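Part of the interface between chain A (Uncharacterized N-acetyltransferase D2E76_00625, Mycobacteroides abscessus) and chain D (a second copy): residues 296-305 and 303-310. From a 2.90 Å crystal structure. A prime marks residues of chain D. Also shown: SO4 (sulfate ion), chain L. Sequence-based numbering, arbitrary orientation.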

ATOM      1  N   PRO A 296     -13.558 -22.250   9.962  1.00 22.01           N
ATOM      2  CA  PRO A 296     -13.520 -21.114  10.902  1.00 21.11           C
ATOM      3  C   PRO A 296     -12.618 -19.977  10.457  1.00 24.51           C
ATOM      4  O   PRO A 296     -12.857 -18.823  10.839  1.00 25.36           O
ATOM      5  CB  PRO A 296     -13.024 -21.748  12.207  1.00 22.96           C
ATOM      6  CG  PRO A 296     -13.357 -23.208  12.071  1.00 26.87           C
ATOM      7  CD  PRO A 296     -13.240 -23.532  10.612  1.00 23.10           C
ATOM      8  N   ARG A 297     -11.595 -20.260   9.653  1.00 22.77           N
ATOM      9  CA  ARG A 297     -10.699 -19.213   9.178  1.00 27.61           C
ATOM     10  C   ARG A 297     -11.313 -18.346   8.087  1.00 30.70           C
ATOM     11  O   ARG A 297     -10.679 -17.372   7.663  1.00 32.24           O
ATOM     12  CB  ARG A 297      -9.362 -19.806   8.737  1.00 22.32           C
ATOM     13  CG  ARG A 297      -8.571 -20.362   9.901  1.00 22.89           C
ATOM     14  CD  ARG A 297      -7.299 -21.024   9.448  1.00 24.15           C
ATOM     15  NE  ARG A 297      -6.644 -21.709  10.553  1.00 24.88           N
ATOM     16  CZ  ARG A 297      -5.618 -22.538  10.408  1.00 26.20           C
ATOM     17  NH1 ARG A 297      -5.133 -22.790   9.196  1.00 26.92           N
ATOM     18  NH2 ARG A 297      -5.084 -23.116  11.475  1.00 26.92           N
ATOM     19  N   ALA A 298     -12.520 -18.679   7.621  1.00 29.27           N
ATOM     20  CA  ALA A 298     -13.272 -17.758   6.781  1.00 19.94           C
ATOM     21  C   ALA A 298     -13.726 -16.529   7.555  1.00 19.02           C
ATOM     22  O   ALA A 298     -14.096 -15.525   6.940  1.00 18.69           O
ATOM     23  CB  ALA A 298     -14.484 -18.466   6.185  1.00 20.03           C
ATOM     24  N   VAL A 299     -13.693 -16.580   8.879  1.00 18.74           N
ATOM     25  CA  VAL A 299     -14.106 -15.478   9.734  1.00 21.86           C
ATOM     26  C   VAL A 299     -12.846 -14.932  10.387  1.00 25.45           C
ATOM     27  O   VAL A 299     -12.186 -15.630  11.166  1.00 36.68           O
ATOM     28  CB  VAL A 299     -15.126 -15.934  10.787  1.00 22.51           C
ATOM     29  CG1 VAL A 299     -15.585 -14.758  11.638  1.00 21.74           C
ATOM     30  CG2 VAL A 299     -16.315 -16.616  10.121  1.00 17.83           C
ATOM     31  N   ALA A 300     -12.503 -13.691  10.065  1.00 20.95           N
ATOM     32  CA  ALA A 300     -11.301 -13.055  10.577  1.00 22.27           C
ATOM     33  C   ALA A 300     -11.682 -11.869  11.445  1.00 28.37           C
ATOM     34  O   ALA A 300     -12.586 -11.100  11.101  1.00 35.98           O
ATOM     35  CB  ALA A 300     -10.399 -12.569   9.432  1.00 18.67           C
ATOM     36  N   VAL A 301     -10.993 -11.728  12.573  1.00 21.39           N
ATOM     37  CA  VAL A 301     -11.177 -10.578  13.447  1.00 17.92           C
ATOM     38  C   VAL A 301     -10.350  -9.429  12.876  1.00 22.83           C
ATOM     39  O   VAL A 301      -9.120  -9.490  12.852  1.00 21.94           O
ATOM     40  CB  VAL A 301     -10.779 -10.898  14.891  1.00 17.28           C
ATOM     41  CG1 VAL A 301     -10.812  -9.638  15.745  1.00 17.02           C
ATOM     42  CG2 VAL A 301     -11.706 -11.958  15.461  1.00 17.13           C
ATOM     43  N   ALA A 302     -11.027  -8.405  12.364  1.00 31.71           N
ATOM     44  CA  ALA A 302     -10.359  -7.251  11.778  1.00 35.61           C
ATOM     45  C   ALA A 302     -10.015  -6.176  12.802  1.00 36.90           C
ATOM     46  O   ALA A 302      -9.400  -5.168  12.436  1.00 37.00           O
ATOM     47  CB  ALA A 302     -11.205  -6.652  10.648  1.00 34.32           C
ATOM     48  N   GLY A 303     -10.395  -6.363  14.067  1.00 33.02           N
ATOM     49  CA  GLY A 303     -10.074  -5.397  15.099  1.00 29.00           C
ATOM     50  C   GLY A 303     -10.871  -5.578  16.373  1.00 26.62           C
ATOM     51  O   GLY A 303     -11.983  -6.112  16.348  1.00 31.90           O
ATOM     52  N   ILE A 304     -10.303  -5.157  17.500  1.00 23.28           N
ATOM     53  CA  ILE A 304     -10.979  -5.201  18.794  1.00 26.38           C
ATOM     54  C   ILE A 304     -10.698  -3.895  19.520  1.00 26.66           C
ATOM     55  O   ILE A 304      -9.542  -3.460  19.595  1.00 29.32           O
ATOM     56  CB  ILE A 304     -10.532  -6.405  19.644  1.00 29.98           C
ATOM     57  CG1 ILE A 304     -11.114  -7.698  19.074  1.00 31.53           C
ATOM     58  CG2 ILE A 304     -10.946  -6.219  21.091  1.00 16.98           C
ATOM     59  CD1 ILE A 304     -10.755  -8.925  19.869  1.00 38.29           C
ATOM     60  N   ARG A 305     -11.747  -3.276  20.061  1.00 20.95           N
ATOM     61  CA  ARG A 305     -11.632  -1.968  20.686  1.00 21.49           C
ATOM     62  C   ARG A 305     -12.462  -1.953  21.962  1.00 22.57           C
ATOM     63  O   ARG A 305     -13.454  -2.680  22.083  1.00 23.12           O
ATOM     64  CB  ARG A 305     -12.085  -0.861  19.722  1.00 29.16           C
ATOM     65  CG  ARG A 305     -11.747   0.558  20.171  1.00 42.36           C
ATOM     66  CD  ARG A 305     -11.976   1.557  19.041  1.00 49.50           C
ATOM     67  NE  ARG A 305     -11.542   2.911  19.382  1.00 51.50           N
ATOM     68  CZ  ARG A 305     -10.313   3.378  19.169  1.00 53.52           C
ATOM     69  NH1 ARG A 305      -9.390   2.596  18.625  1.00 52.16           N
ATOM     70  NH2 ARG A 305     -10.001   4.627  19.502  1.00 56.36           N
TER
ATOM     71  N   GLY D 303      -4.309  -9.384  15.573  1.00 43.10           N
ATOM     72  CA  GLY D 303      -4.835 -10.596  14.983  1.00 40.56           C
ATOM     73  C   GLY D 303      -5.210 -11.652  15.998  1.00 38.92           C
ATOM     74  O   GLY D 303      -4.676 -11.679  17.111  1.00 49.23           O
ATOM     75  N   ILE D 304      -6.150 -12.515  15.628  1.00 25.57           N
ATOM     76  CA  ILE D 304      -6.580 -13.625  16.465  1.00 22.45           C
ATOM     77  C   ILE D 304      -6.715 -14.850  15.574  1.00 29.27           C
ATOM     78  O   ILE D 304      -7.327 -14.775  14.503  1.00 46.16           O
ATOM     79  CB  ILE D 304      -7.915 -13.308  17.170  1.00 21.86           C
ATOM     80  CG1 ILE D 304      -7.693 -12.288  18.290  1.00 24.53           C
ATOM     81  CG2 ILE D 304      -8.572 -14.574  17.695  1.00 15.54           C
ATOM     82  CD1 ILE D 304      -8.940 -11.952  19.061  1.00 26.28           C
ATOM     83  N   ARG D 305      -6.140 -15.970  16.004  1.00 22.71           N
ATOM     84  CA  ARG D 305      -6.120 -17.180  15.197  1.00 23.17           C
ATOM     85  C   ARG D 305      -6.385 -18.382  16.092  1.00 24.54           C
ATOM     86  O   ARG D 305      -6.079 -18.364  17.289  1.00 28.17           O
ATOM     87  CB  ARG D 305      -4.787 -17.333  14.441  1.00 26.67           C
ATOM     88  CG  ARG D 305      -4.772 -18.433  13.378  1.00 35.81           C
ATOM     89  CD  ARG D 305      -3.533 -18.313  12.491  1.00 43.59           C
ATOM     90  NE  ARG D 305      -3.519 -19.268  11.384  1.00 43.51           N
ATOM     91  CZ  ARG D 305      -4.059 -19.037  10.190  1.00 44.51           C
ATOM     92  NH1 ARG D 305      -4.676 -17.887   9.951  1.00 44.95           N
ATOM     93  NH2 ARG D 305      -3.992 -19.954   9.235  1.00 47.10           N
ATOM     94  N   ASP D 306      -6.979 -19.419  15.507  1.00 18.17           N
ATOM     95  CA  ASP D 306      -7.155 -20.668  16.233  1.00 16.42           C
ATOM     96  C   ASP D 306      -5.800 -21.289  16.545  1.00 18.48           C
ATOM     97  O   ASP D 306      -4.836 -21.161  15.785  1.00 16.20           O
ATOM     98  CB  ASP D 306      -7.994 -21.658  15.426  1.00 16.44           C
ATOM     99  CG  ASP D 306      -7.458 -21.875  14.030  1.00 24.11           C
ATOM    100  OD1 ASP D 306      -7.438 -20.904  13.244  1.00 29.56           O
ATOM    101  OD2 ASP D 306      -7.032 -23.010  13.725  1.00 25.80           O
ATOM    102  N   GLU D 307      -5.730 -21.964  17.688  1.00 21.93           N
ATOM    103  CA  GLU D 307      -4.472 -22.558  18.113  1.00 16.87           C
ATOM    104  C   GLU D 307      -4.613 -24.059  18.313  1.00 16.67           C
ATOM    105  O   GLU D 307      -4.269 -24.841  17.423  1.00 22.02           O
ATOM    106  CB  GLU D 307      -3.991 -21.901  19.400  1.00 20.02           C
ATOM    107  CG  GLU D 307      -2.585 -22.274  19.767  1.00 24.44           C
ATOM    108  CD  GLU D 307      -2.153 -21.637  21.056  1.00 30.02           C
ATOM    109  OE1 GLU D 307      -2.921 -21.689  22.039  1.00 33.33           O
ATOM    110  OE2 GLU D 307      -1.056 -21.047  21.069  1.00 33.53           O
ATOM    111  N   THR D 308      -5.147 -24.464  19.463  1.00 16.68           N
ATOM    112  CA  THR D 308      -5.200 -25.872  19.836  1.00 17.32           C
ATOM    113  C   THR D 308      -6.421 -26.543  19.217  1.00 20.89           C
ATOM    114  O   THR D 308      -7.564 -26.165  19.502  1.00 22.22           O
ATOM    115  CB  THR D 308      -5.268 -25.997  21.355  1.00 17.48           C
ATOM    116  OG1 THR D 308      -4.174 -25.287  21.934  1.00 20.29           O
ATOM    117  CG2 THR D 308      -5.200 -27.453  21.777  1.00 18.36           C
ATOM    118  N   TRP D 309      -6.177 -27.547  18.381  1.00 18.49           N
ATOM    119  CA  TRP D 309      -7.216 -28.451  17.905  1.00 19.18           C
ATOM    120  C   TRP D 309      -7.173 -29.668  18.818  1.00 25.51           C
ATOM    121  O   TRP D 309      -6.292 -30.520  18.695  1.00 27.78           O
ATOM    122  CB  TRP D 309      -6.970 -28.820  16.449  1.00 18.95           C
ATOM    123  CG  TRP D 309      -7.265 -27.694  15.531  1.00 23.51           C
ATOM    124  CD1 TRP D 309      -6.516 -26.568  15.343  1.00 23.56           C
ATOM    125  CD2 TRP D 309      -8.401 -27.571  14.670  1.00 24.79           C
ATOM    126  NE1 TRP D 309      -7.116 -25.751  14.416  1.00 23.22           N
ATOM    127  CE2 TRP D 309      -8.277 -26.343  13.988  1.00 24.36           C
ATOM    128  CE3 TRP D 309      -9.511 -28.379  14.410  1.00 19.64           C
ATOM    129  CZ2 TRP D 309      -9.218 -25.908  13.061  1.00 19.51           C
ATOM    130  CZ3 TRP D 309     -10.442 -27.945  13.493  1.00 18.93           C
ATOM    131  CH2 TRP D 309     -10.290 -26.720  12.829  1.00 18.68           C
ATOM    132  N   LEU D 310      -8.109 -29.725  19.757  1.00 25.08           N
ATOM    133  CA  LEU D 310      -8.109 -30.732  20.806  1.00 21.07           C
ATOM    134  C   LEU D 310      -9.055 -31.868  20.449  1.00 21.31           C
ATOM    135  O   LEU D 310     -10.176 -31.638  19.982  1.00 20.34           O
ATOM    136  CB  LEU D 310      -8.537 -30.108  22.131  1.00 19.53           C
ATOM    137  CG  LEU D 310      -8.575 -31.045  23.332  1.00 20.49           C
ATOM    138  CD1 LEU D 310      -7.202 -31.656  23.550  1.00 21.25           C
ATOM    139  CD2 LEU D 310      -9.040 -30.283  24.566  1.00 20.33           C
TER
HETATM  140  S   SO4 L 506      -6.179 -19.247   5.948  1.00 75.70           S
HETATM  141  O1  SO4 L 506      -6.420 -20.671   6.190  1.00 74.61           O
HETATM  142  O2  SO4 L 506      -5.600 -19.071   4.618  1.00 80.42           O
HETATM  143  O3  SO4 L 506      -7.429 -18.499   6.024  1.00 71.96           O
HETATM  144  O4  SO4 L 506      -5.248 -18.738   6.953  1.00 74.05           O

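The salt bridge across this contact joins Arg297 and Asp306′ through two hydrogen bonds. Arg297 NE donates to Asp306′ OD1 at 2.9 Å with an N-H...O angle of 168°, and Arg297 NH2 donates to Asp306′ OD2 at 3.0 Å with an angle of 150°. OD1 lies near the guanidinium plane, at its edge, where the N-H bonds point; each carboxylate oxygen takes one hydrogen from Arg297, and charge attraction and directional bonding act together. The side chain reaches this position in an extended form, with chi1 in the m well (-68°) and chi2 and chi3 both t. Across from it, the CA-to-CB bond of Asp306′ points toward chain A, with chi1 p.

The carboxylate is also held from its own strand. Trp309′ NE1 donates to Asp306′ OD2 at 2.8 Å with an angle of 150°, so OD2 accepts from both chains and the indole helps fix the acid that receives Arg297. The arginine and the indole themselves approach obliquely, with Arg297 NH2 4.4 Å from Trp309′ NE1; this is proximity without a hydrogen bond.

A second close polar approach is of a different kind. Arg297 NH1 and Arg305′ NH2 are 3.1 Å apart, but both atoms are donors and both groups carry positive charge, so the distance cannot be read as a hydrogen bond. NH2 of Arg305′ lies over one face of the Arg297 guanidinium, away from the directions of its N-H bonds. Negative charge is nearby: Asp306′ pairs with Arg297, and a sulfate ion, probably from the crystallisation liquor, accepts from Arg305′. Sulfate O4 is 2.9 Å from Arg305′ NH2 and 3.2 Å from Arg305′ NH1, with angles of 157° and 139°, and it lies near the plane of that guanidinium. The sulfate also borders Arg297, its O1 being 3.4 Å from Arg297 CD. Although the CA-to-CB bond of Arg305′ points sideways, the end of its side chain comes nearer to chain A.

The apolar contacts are formed by residues of the two strands. Ile304 CD1 meets Ile304′ CD1 at 3.6 Å, a van der Waals contact between the same atom of the two copies. Both side chains have chi1 -73° (m) and chi2 -178° (t), and both CA-to-CB bonds point toward the other stretch. Val301, also directed toward chain D, packs more loosely, with its CG2 4.4 Å from Ile304′ CB. Ile304′ thus touches two residues of chain A. Together the two stretches bury 375 Å², both sides summed.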